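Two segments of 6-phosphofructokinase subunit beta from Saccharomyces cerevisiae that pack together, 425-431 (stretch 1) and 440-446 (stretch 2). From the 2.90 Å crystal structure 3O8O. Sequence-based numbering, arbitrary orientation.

Stretch 1 425-431: RPYAIYN
Stretch 2 (440-446) ESVRSLN

The two stretches are joined chiefly by backbone hydrogen bonds between antiparallel strands. Ala 428 and Arg 443 form the hydrogen-bonded pair at the centre: Ala 428 N donates to Arg 443 O at 3.0 Å with an angle of 156° at the hydrogen, and Arg 443 N returns the bond to Ala 428 O, also at 3.0 Å but more bent, at 140°. Beyond the end of the strand, Tyr 430 N donates to Ser 441 O at 3.0 Å and 165°, so the ladder continues into the loop. At the other end the bond from Leu 445 N to Pro 426 O is well aligned (164°) but weak, its length stretched to 3.4 Å. Proline has no amide hydrogen to give, yet its carbonyl serves here as acceptor.

The shortest polar approach involves a side chain. Ser 441, with chi1 in p (57°), brings its OG to 2.5 Å from Tyr 430 O; whether its proton is committed to this carbonyl is not settled. The CA-to-CB bond of Ser 441 points toward stretch 1, and the small side chain fits the narrow space there, with its CB 3.7 Å from Tyr 430 CB.

The register pairs Tyr 427 with Ser 444, Ala 428 with Arg 443 and Ile 429 with Val 442, at CA-CA distances of 4.9, 5.4 and 4.6 Å; the outer two are non-hydrogen-bonded pairs. The axes of the two strands approach to 4.7 Å with their N-to-C directions 143° apart. Extended phi/psi values maintain this run, from -121/134 at Tyr 427 to -95/103 at Ile 429, and from -77/143 at Val 442 through -146/159 at Arg 443 to -96/119 at Ser 444. Ser 441 turns into the strand at -87/31, following Glu 440, whose positive phi (37/68) marks the exit from a helix. Two CA-H...O contacts supplement the ladder: Tyr 427 CA to Arg 443 O at 3.4 Å and Val 442 CA to Ala 428 O at 3.6 Å.

Tyr 427, Ile 429, Val 442 and Ser 444 share one face of the sheet. Tyr 427 (chi1 -72°, m; chi2 89°) lays its ring obliquely beside stretch 2, with CD2 3.9 Å from Val 442 CG1 and CE2 3.5 Å from Ser 444 OG. Val 442 (t) and Ile 429 (m, t) are buried, as suits their branched apolar side chains; Ile 429 CG2 lies 3.9 Å from Ser 441 OG. Ser 444 (m) is exposed, where a polar hydroxyl is readily accommodated.

Ala 428 and Arg 443 occupy the opposite face. The Arg 443 side chain starts with chi1 at -107°, between wells, then p and t. The Tyr 430 ring (chi1 -82°, m; chi2 61°) meets Arg 443 obliquely, with CE1 4.0 Å from Arg 443 CB, while the guanidinium end leads away from stretch 1, back along stretch 2 toward Glu 440. In all, 441 Å² is buried between the stretches, counting both sides.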

ATOM      1  N   ARG B 425      21.799  43.253  16.175  1.00 81.28           N
ATOM      2  CA  ARG B 425      20.590  43.488  15.375  1.00 81.28           C
ATOM      3  C   ARG B 425      20.175  42.124  14.791  1.00 81.28           C
ATOM      4  O   ARG B 425      20.832  41.598  13.880  1.00 81.28           O
ATOM      5  CB  ARG B 425      20.880  44.493  14.251  1.00 77.53           C
ATOM      6  N   PRO B 426      19.080  41.531  15.318  1.00 78.60           N
ATOM      7  CA  PRO B 426      18.585  40.234  14.866  1.00 78.45           C
ATOM      8  C   PRO B 426      17.738  40.291  13.610  1.00 78.49           C
ATOM      9  O   PRO B 426      16.775  41.060  13.506  1.00 78.30           O
ATOM     10  CB  PRO B 426      17.776  39.755  16.059  1.00 81.28           C
ATOM     11  CG  PRO B 426      17.067  41.012  16.442  1.00 81.28           C
ATOM     12  CD  PRO B 426      18.211  42.042  16.398  1.00 81.28           C
ATOM     13  N   TYR B 427      18.105  39.450  12.658  1.00 80.40           N
ATOM     14  CA  TYR B 427      17.365  39.360  11.423  1.00 80.57           C
ATOM     15  C   TYR B 427      16.855  37.935  11.237  1.00 80.16           C
ATOM     16  O   TYR B 427      17.597  36.969  11.448  1.00 78.73           O
ATOM     17  CB  TYR B 427      18.249  39.781  10.249  1.00 81.28           C
ATOM     18  CG  TYR B 427      18.518  41.271  10.220  1.00 81.28           C
ATOM     19  CD1 TYR B 427      19.608  41.811  10.899  1.00 81.28           C
ATOM     20  CD2 TYR B 427      17.687  42.142   9.496  1.00 81.28           C
ATOM     21  CE1 TYR B 427      19.881  43.188  10.850  1.00 81.28           C
ATOM     22  CE2 TYR B 427      17.944  43.513   9.442  1.00 81.28           C
ATOM     23  CZ  TYR B 427      19.047  44.034  10.116  1.00 81.28           C
ATOM     24  OH  TYR B 427      19.347  45.385  10.029  1.00 81.28           O
ATOM     25  N   ALA B 428      15.580  37.816  10.867  1.00 81.25           N
ATOM     26  CA  ALA B 428      14.960  36.513  10.630  1.00 81.25           C
ATOM     27  C   ALA B 428      14.756  36.251   9.129  1.00 81.25           C
ATOM     28  O   ALA B 428      14.230  37.105   8.407  1.00 81.25           O
ATOM     29  CB  ALA B 428      13.606  36.425  11.365  1.00 52.44           C
ATOM     30  N   ILE B 429      15.191  35.081   8.664  1.00 81.28           N
ATOM     31  CA  ILE B 429      15.013  34.704   7.262  1.00 81.28           C
ATOM     32  C   ILE B 429      13.736  33.867   7.201  1.00 80.67           C
ATOM     33  O   ILE B 429      13.745  32.702   7.578  1.00 81.28           O
ATOM     34  CB  ILE B 429      16.164  33.820   6.745  1.00 81.28           C
ATOM     35  CG1 ILE B 429      17.506  34.522   6.934  1.00 81.28           C
ATOM     36  CG2 ILE B 429      15.929  33.487   5.275  1.00 81.28           C
ATOM     37  CD1 ILE B 429      18.693  33.692   6.454  1.00 62.56           C
ATOM     38  N   TYR B 430      12.639  34.446   6.734  1.00 81.06           N
ATOM     39  CA  TYR B 430      11.386  33.702   6.677  1.00 81.06           C
ATOM     40  C   TYR B 430      11.342  32.588   5.656  1.00 81.06           C
ATOM     41  O   TYR B 430      11.876  32.717   4.556  1.00 81.06           O
ATOM     42  CB  TYR B 430      10.218  34.641   6.420  1.00 56.60           C
ATOM     43  CG  TYR B 430       9.716  35.334   7.663  1.00 56.45           C
ATOM     44  CD1 TYR B 430      10.543  36.161   8.405  1.00 56.12           C
ATOM     45  CD2 TYR B 430       8.404  35.165   8.082  1.00 56.56           C
ATOM     46  CE1 TYR B 430      10.066  36.797   9.531  1.00 56.56           C
ATOM     47  CE2 TYR B 430       7.919  35.794   9.193  1.00 56.55           C
ATOM     48  CZ  TYR B 430       8.744  36.609   9.919  1.00 56.71           C
ATOM     49  OH  TYR B 430       8.225  37.255  11.023  1.00 58.13           O
ATOM     50  N   ASN B 431      10.685  31.496   6.032  1.00 52.91           N
ATOM     51  CA  ASN B 431      10.542  30.327   5.171  1.00 50.26           C
ATOM     52  C   ASN B 431      11.826  29.778   4.584  1.00 50.34           C
ATOM     53  O   ASN B 431      11.924  29.541   3.374  1.00 49.31           O
ATOM     54  CB  ASN B 431       9.566  30.624   4.055  1.00 44.99           C
ATOM     55  CG  ASN B 431       8.190  30.859   4.578  1.00 43.96           C
ATOM     56  OD1 ASN B 431       7.735  30.167   5.492  1.00 42.69           O
ATOM     57  ND2 ASN B 431       7.501  31.831   4.007  1.00 43.97           N
ATOM     58  N   GLU B 440      13.418  36.923  -1.191  1.00 65.37           N
ATOM     59  CA  GLU B 440      14.215  37.799  -0.339  1.00 65.37           C
ATOM     60  C   GLU B 440      13.377  38.010   0.944  1.00 65.37           C
ATOM     61  O   GLU B 440      12.864  39.094   1.225  1.00 64.90           O
ATOM     62  CB  GLU B 440      14.479  39.132  -1.066  1.00 81.28           C
ATOM     63  CG  GLU B 440      15.220  40.166  -0.221  1.00 81.28           C
ATOM     64  CD  GLU B 440      15.423  41.485  -0.927  1.00 81.28           C
ATOM     65  OE1 GLU B 440      14.439  42.031  -1.474  1.00 81.28           O
ATOM     66  OE2 GLU B 440      16.570  41.976  -0.918  1.00 81.28           O
ATOM     67  N   SER B 441      13.227  36.953   1.722  1.00 81.28           N
ATOM     68  CA  SER B 441      12.412  37.045   2.922  1.00 81.28           C
ATOM     69  C   SER B 441      13.075  37.536   4.217  1.00 81.28           C
ATOM     70  O   SER B 441      12.665  37.116   5.307  1.00 81.28           O
ATOM     71  CB  SER B 441      11.777  35.687   3.179  1.00 81.01           C
ATOM     72  OG  SER B 441      12.791  34.707   3.295  1.00 81.01           O
ATOM     73  N   VAL B 442      14.075  38.417   4.129  1.00 57.02           N
ATOM     74  CA  VAL B 442      14.709  38.889   5.356  1.00 55.48           C
ATOM     75  C   VAL B 442      13.815  39.928   6.039  1.00 54.75           C
ATOM     76  O   VAL B 442      13.144  40.700   5.371  1.00 52.94           O
ATOM     77  CB  VAL B 442      16.103  39.484   5.082  1.00 67.85           C
ATOM     78  CG1 VAL B 442      16.693  40.020   6.372  1.00 67.75           C
ATOM     79  CG2 VAL B 442      17.018  38.417   4.515  1.00 67.88           C
ATOM     80  N   ARG B 443      13.775  39.905   7.368  1.00 69.06           N
ATOM     81  CA  ARG B 443      12.971  40.852   8.137  1.00 70.19           C
ATOM     82  C   ARG B 443      13.663  41.181   9.440  1.00 70.69           C
ATOM     83  O   ARG B 443      14.502  40.417   9.925  1.00 69.56           O
ATOM     84  CB  ARG B 443      11.578  40.304   8.474  1.00 79.29           C
ATOM     85  CG  ARG B 443      10.476  40.930   7.674  1.00 79.25           C
ATOM     86  CD  ARG B 443      10.750  40.590   6.233  1.00 79.81           C
ATOM     87  NE  ARG B 443       9.824  41.175   5.291  1.00 81.10           N
ATOM     88  CZ  ARG B 443       9.687  40.795   4.026  1.00 81.10           C
ATOM     89  NH1 ARG B 443      10.417  39.805   3.519  1.00 81.10           N
ATOM     90  NH2 ARG B 443       8.816  41.431   3.262  1.00 80.61           N
ATOM     91  N   SER B 444      13.277  42.318  10.011  1.00 81.26           N
ATOM     92  CA  SER B 444      13.838  42.781  11.267  1.00 81.26           C
ATOM     93  C   SER B 444      12.927  42.346  12.390  1.00 81.26           C
ATOM     94  O   SER B 444      11.761  42.733  12.433  1.00 81.26           O
ATOM     95  CB  SER B 444      13.959  44.302  11.255  1.00 80.88           C
ATOM     96  OG  SER B 444      14.741  44.713  10.149  1.00 80.88           O
ATOM     97  N   LEU B 445      13.458  41.535  13.295  1.00 73.98           N
ATOM     98  CA  LEU B 445      12.658  41.050  14.398  1.00 73.63           C
ATOM     99  C   LEU B 445      12.407  42.133  15.439  1.00 73.56           C
ATOM    100  O   LEU B 445      13.290  42.458  16.225  1.00 74.66           O
ATOM    101  N   ASN B 446      11.194  42.684  15.431  1.00 61.88           N
ATOM    102  CA  ASN B 446      10.800  43.723  16.378  1.00 61.52           C
ATOM    103  C   ASN B 446      10.162  43.147  17.633  1.00 60.61           C
ATOM    104  O   ASN B 446       9.159  42.450  17.555  1.00 59.28           O
ATOM    105  CB  ASN B 446       9.779  44.683  15.755  1.00 81.28           C
ATOM    106  CG  ASN B 446      10.292  45.364  14.494  1.00 81.28           C
ATOM    107  OD1 ASN B 446      11.386  45.945  14.467  1.00 81.28           O
ATOM    108  ND2 ASN B 446       9.489  45.307  13.441  1.00 81.28           N
TER